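Nitrate transport protein (Parabacteroides distasonis, PDB 3HN0) is probably the solute-binding component of an ABC transporter, perhaps for nitrate or a related small solute. Local coordinates at residues R204-I218 / L232-Y244. Sequence-based numbering, arbitrary orientation. Where two conformers were deposited one is given.
Sequences RASCQKAVRYPKETI and LTPKSIERCKIYY. With EDO (1,2-ethanediol), chain E.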
loop_
_atom_site.group_PDB
_atom_site.type_symbol
_atom_site.label_atom_id
_atom_site.label_comp_id
_atom_site.label_asym_id
_atom_site.label_seq_id
_atom_site.Cartn_x
_atom_site.Cartn_y
_atom_site.Cartn_z
ATOM N N ARG A 204 16.855 9.623 -2.804
ATOM C CA ARG A 204 15.564 10.069 -3.337
ATOM C C ARG A 204 15.694 10.521 -4.781
ATOM O O ARG A 204 14.867 10.188 -5.601
ATOM C CB ARG A 204 14.974 11.185 -2.505
ATOM C CG ARG A 204 14.446 10.747 -1.195
ATOM C CD ARG A 204 13.738 11.929 -0.396
ATOM N NE ARG A 204 13.528 11.452 0.965
ATOM C CZ ARG A 204 14.298 11.697 2.003
ATOM N NH1 ARG A 204 15.245 12.629 1.980
ATOM N NH2 ARG A 204 14.050 11.084 3.138
ATOM N N ALA A 205 16.741 11.272 -5.103
ATOM C CA ALA A 205 16.945 11.726 -6.450
ATOM C C ALA A 205 17.188 10.577 -7.413
ATOM O O ALA A 205 16.628 10.529 -8.532
ATOM C CB ALA A 205 18.119 12.718 -6.489
ATOM N N SER A 206 18.012 9.616 -6.973
ATOM C CA SER A 206 18.332 8.446 -7.802
ATOM C C SER A 206 17.082 7.596 -8.042
ATOM O O SER A 206 16.838 7.087 -9.187
ATOM C CB SER A 206 19.468 7.649 -7.181
ATOM O OG SER A 206 19.882 6.573 -8.022
ATOM N N CYS A 207 16.258 7.478 -7.002
ATOM C CA CYS A 207 15.011 6.680 -7.103
ATOM C C CYS A 207 14.056 7.382 -8.079
ATOM O O CYS A 207 13.423 6.721 -8.887
ATOM C CB CYS A 207 14.313 6.520 -5.745
ATOM S SG CYS A 207 15.150 5.337 -4.681
ATOM N N GLN A 208 13.942 8.711 -7.974
ATOM C CA GLN A 208 13.073 9.507 -8.839
ATOM C C GLN A 208 13.486 9.372 -10.302
ATOM O O GLN A 208 12.645 9.242 -11.210
ATOM C CB GLN A 208 13.093 10.976 -8.397
ATOM C CG GLN A 208 12.200 11.873 -9.206
ATOM C CD GLN A 208 11.935 13.214 -8.501
ATOM O OE1 GLN A 208 12.465 14.240 -8.898
ATOM N NE2 GLN A 208 11.155 13.179 -7.424
ATOM N N LYS A 209 14.779 9.389 -10.526
ATOM C CA LYS A 209 15.309 9.275 -11.850
ATOM C C LYS A 209 14.983 7.921 -12.462
ATOM O O LYS A 209 14.673 7.876 -13.623
ATOM C CB LYS A 209 16.811 9.519 -11.884
ATOM C CG LYS A 209 17.311 9.654 -13.318
ATOM C CD LYS A 209 18.776 10.060 -13.372
ATOM C CE LYS A 209 19.311 10.305 -14.779
ATOM N NZ LYS A 209 20.734 10.855 -14.718
ATOM N N ALA A 210 15.120 6.828 -11.698
ATOM C CA ALA A 210 14.729 5.511 -12.174
ATOM C C ALA A 210 13.287 5.512 -12.636
ATOM O O ALA A 210 12.995 4.953 -13.692
ATOM C CB ALA A 210 14.975 4.408 -11.074
ATOM N N VAL A 211 12.397 6.112 -11.848
ATOM C CA VAL A 211 10.931 6.117 -12.139
ATOM C C VAL A 211 10.544 7.028 -13.307
ATOM O O VAL A 211 9.685 6.686 -14.149
ATOM C CB VAL A 211 10.152 6.509 -10.870
ATOM C CG1 VAL A 211 8.725 6.861 -11.203
ATOM C CG2 VAL A 211 10.280 5.310 -9.845
ATOM N N ARG A 212 11.192 8.182 -13.378
ATOM C CA ARG A 212 10.903 9.167 -14.379
ATOM C C ARG A 212 11.599 8.946 -15.702
ATOM O O ARG A 212 11.004 9.268 -16.735
ATOM C CB ARG A 212 11.182 10.583 -13.871
ATOM C CG ARG A 212 10.251 10.985 -12.767
ATOM C CD ARG A 212 10.403 12.458 -12.311
ATOM N NE ARG A 212 9.495 12.752 -11.187
ATOM C CZ ARG A 212 9.243 13.966 -10.691
ATOM N NH1 ARG A 212 9.834 15.054 -11.189
ATOM N NH2 ARG A 212 8.394 14.087 -9.676
ATOM N N TYR A 213 12.816 8.393 -15.671
ATOM C CA TYR A 213 13.656 8.161 -16.833
ATOM C C TYR A 213 14.068 6.693 -16.897
ATOM O O TYR A 213 15.251 6.343 -16.791
ATOM C CB TYR A 213 14.878 9.108 -16.817
ATOM C CG TYR A 213 14.414 10.537 -16.872
ATOM C CD1 TYR A 213 14.052 11.121 -18.093
ATOM C CD2 TYR A 213 14.289 11.308 -15.711
ATOM C CE1 TYR A 213 13.565 12.413 -18.151
ATOM C CE2 TYR A 213 13.792 12.624 -15.767
ATOM C CZ TYR A 213 13.444 13.163 -16.997
ATOM O OH TYR A 213 12.967 14.467 -17.090
ATOM N N PRO A 214 13.080 5.810 -17.043
ATOM C CA PRO A 214 13.443 4.373 -17.008
ATOM C C PRO A 214 14.321 3.917 -18.147
ATOM O O PRO A 214 15.230 3.092 -17.957
ATOM C CB PRO A 214 12.068 3.659 -16.979
ATOM C CG PRO A 214 11.128 4.658 -17.649
ATOM C CD PRO A 214 11.630 6.005 -17.128
ATOM N N LYS A 215 14.105 4.425 -19.352
ATOM C CA LYS A 215 14.914 3.946 -20.449
ATOM C C LYS A 215 16.376 4.342 -20.259
ATOM O O LYS A 215 17.260 3.569 -20.509
ATOM C CB LYS A 215 14.372 4.504 -21.771
ATOM C CG LYS A 215 12.959 4.064 -22.094
ATOM C CD LYS A 215 12.650 4.366 -23.599
ATOM C CE LYS A 215 11.179 4.687 -23.857
ATOM N NZ LYS A 215 10.252 3.810 -23.075
ATOM N N GLU A 216 16.607 5.564 -19.785
ATOM C CA GLU A 216 17.957 6.051 -19.542
ATOM C C GLU A 216 18.611 5.283 -18.406
ATOM O O GLU A 216 19.792 5.016 -18.429
ATOM C CB GLU A 216 17.896 7.554 -19.204
ATOM C CG GLU A 216 17.433 8.407 -20.389
ATOM C CD GLU A 216 15.876 8.629 -20.560
ATOM O OE1 GLU A 216 15.013 7.941 -19.956
ATOM O OE2 GLU A 216 15.514 9.524 -21.363
ATOM N N THR A 217 17.805 4.932 -17.418
ATOM C CA THR A 217 18.263 4.145 -16.252
ATOM C C THR A 217 18.720 2.764 -16.732
ATOM O O THR A 217 19.813 2.323 -16.410
ATOM C CB THR A 217 17.163 4.066 -15.204
ATOM O OG1 THR A 217 16.826 5.392 -14.766
ATOM C CG2 THR A 217 17.572 3.179 -13.976
ATOM N N ILE A 218 17.878 2.108 -17.540
ATOM C CA ILE A 218 18.198 0.818 -18.070
ATOM C C ILE A 218 19.471 0.863 -18.910
ATOM O O ILE A 218 20.356 0.019 -18.777
ATOM C CB ILE A 218 17.011 0.246 -18.895
ATOM C CG1 ILE A 218 15.830 -0.079 -17.951
ATOM C CG2 ILE A 218 17.450 -1.011 -19.687
ATOM C CD1 ILE A 218 14.479 -0.273 -18.618
ATOM N N LEU A 232 15.867 -5.815 -18.696
ATOM C CA LEU A 232 14.875 -4.925 -18.128
ATOM C C LEU A 232 14.212 -4.075 -19.212
ATOM O O LEU A 232 14.861 -3.679 -20.213
ATOM C CB LEU A 232 15.511 -3.982 -17.133
ATOM C CG LEU A 232 16.156 -4.509 -15.845
ATOM C CD1 LEU A 232 16.793 -3.336 -15.138
ATOM C CD2 LEU A 232 15.116 -5.146 -14.951
ATOM N N THR A 233 12.931 -3.764 -18.977
ATOM C CA THR A 233 12.184 -2.807 -19.760
ATOM C C THR A 233 11.541 -1.786 -18.778
ATOM O O THR A 233 11.585 -1.988 -17.557
ATOM C CB THR A 233 11.056 -3.491 -20.573
ATOM O OG1 THR A 233 10.023 -3.911 -19.677
ATOM C CG2 THR A 233 11.596 -4.648 -21.404
ATOM N N PRO A 234 10.993 -0.681 -19.292
ATOM C CA PRO A 234 10.319 0.226 -18.363
ATOM C C PRO A 234 9.237 -0.441 -17.535
ATOM O O PRO A 234 9.074 -0.075 -16.387
ATOM C CB PRO A 234 9.779 1.332 -19.283
ATOM C CG PRO A 234 10.799 1.365 -20.362
ATOM C CD PRO A 234 11.162 -0.054 -20.613
ATOM N N LYS A 235 8.542 -1.455 -18.063
ATOM C CA LYS A 235 7.568 -2.184 -17.230
ATOM C C LYS A 235 8.213 -2.921 -16.059
ATOM O O LYS A 235 7.657 -2.979 -14.982
ATOM C CB LYS A 235 6.722 -3.136 -18.059
ATOM C CG LYS A 235 5.617 -2.417 -18.823
ATOM C CD LYS A 235 4.678 -3.430 -19.472
ATOM C CE LYS A 235 3.954 -2.867 -20.706
ATOM N NZ LYS A 235 3.228 -1.606 -20.402
ATOM N N SER A 236 9.444 -3.399 -16.249
ATOM C CA SER A 236 10.201 -4.057 -15.193
ATOM C C SER A 236 10.431 -3.048 -14.069
ATOM O O SER A 236 10.239 -3.345 -12.908
ATOM C CB SER A 236 11.571 -4.536 -15.696
ATOM O OG SER A 236 11.486 -5.205 -16.961
ATOM N N ILE A 237 10.853 -1.856 -14.441
ATOM C CA ILE A 237 11.081 -0.807 -13.422
ATOM C C ILE A 237 9.805 -0.470 -12.675
ATOM O O ILE A 237 9.800 -0.414 -11.448
ATOM C CB ILE A 237 11.739 0.414 -14.042
ATOM C CG1 ILE A 237 13.177 0.034 -14.408
ATOM C CG2 ILE A 237 11.722 1.589 -13.052
ATOM C CD1 ILE A 237 14.020 1.201 -14.894
ATOM N N GLU A 238 8.685 -0.358 -13.416
ATOM C CA GLU A 238 7.394 -0.104 -12.785
ATOM C C GLU A 238 7.041 -1.149 -11.737
ATOM O O GLU A 238 6.591 -0.809 -10.622
ATOM C CB GLU A 238 6.238 -0.002 -13.795
ATOM C CG GLU A 238 6.171 1.258 -14.627
ATOM C CD GLU A 238 5.254 1.099 -15.881
ATOM O OE1 GLU A 238 4.315 0.233 -15.901
ATOM O OE2 GLU A 238 5.496 1.849 -16.846
ATOM N N ARG A 239 7.252 -2.428 -12.069
ATOM C CA ARG A 239 7.004 -3.508 -11.126
ATOM C C ARG A 239 7.880 -3.494 -9.863
ATOM O O ARG A 239 7.519 -4.057 -8.857
ATOM C CB ARG A 239 7.102 -4.871 -11.819
ATOM C CG ARG A 239 5.960 -5.103 -12.805
ATOM C CD ARG A 239 5.844 -6.556 -13.225
ATOM N NE ARG A 239 6.949 -6.895 -14.103
ATOM C CZ ARG A 239 6.905 -6.966 -15.439
ATOM N NH1 ARG A 239 5.798 -6.702 -16.146
ATOM N NH2 ARG A 239 7.996 -7.302 -16.083
ATOM N N CYS A 240 9.050 -2.877 -9.946
ATOM C CA CYS A 240 9.920 -2.787 -8.779
ATOM C C CYS A 240 9.418 -1.772 -7.769
ATOM O O CYS A 240 9.843 -1.825 -6.599
ATOM C CB CYS A 240 11.373 -2.409 -9.172
ATOM S SG CYS A 240 12.149 -3.708 -10.138
ATOM N N LYS A 241 8.545 -0.844 -8.177
ATOM C CA LYS A 241 7.954 0.104 -7.200
ATOM C C LYS A 241 9.081 0.819 -6.407
ATOM O O LYS A 241 9.177 0.735 -5.167
ATOM C CB LYS A 241 6.992 -0.607 -6.225
ATOM C CG LYS A 241 5.771 -1.313 -6.912
ATOM C CD LYS A 241 4.875 -0.309 -7.640
ATOM C CE LYS A 241 3.641 -0.969 -8.309
ATOM N NZ LYS A 241 3.942 -1.406 -9.701
ATOM N N ILE A 242 9.879 1.560 -7.155
ATOM C CA ILE A 242 11.074 2.226 -6.660
ATOM C C ILE A 242 10.666 3.564 -6.021
ATOM O O ILE A 242 10.082 4.427 -6.678
ATOM C CB ILE A 242 12.135 2.407 -7.798
ATOM C CG1 ILE A 242 12.535 1.042 -8.399
ATOM C CG2 ILE A 242 13.363 3.209 -7.326
ATOM C CD1 ILE A 242 13.385 0.112 -7.460
ATOM N N TYR A 243 11.022 3.730 -4.748
ATOM C CA TYR A 243 10.740 4.942 -3.988
ATOM C C TYR A 243 11.386 4.822 -2.626
ATOM O O TYR A 243 11.226 3.796 -1.956
ATOM C CB TYR A 243 9.246 5.105 -3.791
ATOM C CG TYR A 243 8.825 6.402 -3.134
ATOM C CD1 TYR A 243 8.763 7.578 -3.865
ATOM C CD2 TYR A 243 8.449 6.462 -1.785
ATOM C CE1 TYR A 243 8.338 8.774 -3.289
ATOM C CE2 TYR A 243 8.016 7.664 -1.210
ATOM C CZ TYR A 243 7.961 8.814 -1.970
ATOM O OH TYR A 243 7.554 10.020 -1.400
ATOM N N TYR A 244 12.085 5.857 -2.193
ATOM C CA TYR A 244 12.752 5.773 -0.908
ATOM C C TYR A 244 11.862 6.335 0.210
ATOM O O TYR A 244 11.423 7.494 0.157
ATOM C CB TYR A 244 14.123 6.474 -0.936
ATOM C CG TYR A 244 14.792 6.349 0.394
ATOM C CD1 TYR A 244 15.392 5.179 0.761
ATOM C CD2 TYR A 244 14.748 7.385 1.309
ATOM C CE1 TYR A 244 15.970 5.042 2.002
ATOM C CE2 TYR A 244 15.380 7.277 2.525
ATOM C CZ TYR A 244 15.945 6.105 2.884
ATOM O OH TYR A 244 16.572 5.942 4.101
HETATM C C1 EDO E . 12.041 10.495 -4.712
HETATM O O1 EDO E . 11.201 11.038 -3.697
HETATM C C2 EDO E . 11.879 8.995 -4.872
HETATM O O2 EDO E . 12.189 8.278 -3.677
#
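Ile-237 fits as a knob into the hole formed by Ala-210, Pro-214, Thr-217 and Ile-218, in a two-lobed structure consistent with a periplasmic-binding-protein fold. Of the consecutive helices joined at Tyr-213, 196-212 runs nearly antiparallel to edge strand 242-246 of the larger sheet, and 214-223 meets helix 234-240 nearly at a right angle. Ile-237 CD1 lies 3.8 Å from Pro-214 CB; with CG1 turned anti to the carbonyl carbon (chi1 -70°), the branched chain extends into that hole. Ile-218 slides past it in the opposite direction and sends CD1 to within 3.3 Å of Thr-233 C. Shortened to an alanine here, Ile-218 would lose CG1 and CD1, which is likely to leave Ile-237 CD1 and Leu-232 CB facing a gap. Pro-214 and Pro-234, rigid rings suited to first helical turns, cross at about a right angle. Farther along, the small Cys-207 suits the close approach of helix and strand, its SG 4.0 Å from Tyr-244 CB. Behind these contacts, Thr-233 and Ser-236 form a capping box: Thr-233 N donates to Ser-236 OG (2.9 Å), while the return bond from Lys-235 N to Thr-233 OG1 is weak. Ser-236 OG also bonds Ser-155. At the strand, Tyr-244 N donates an almost straight hydrogen bond (176°) to O2 of a 1,2-ethanediol, probably from the crystallisation liquor, 2.8 Å away.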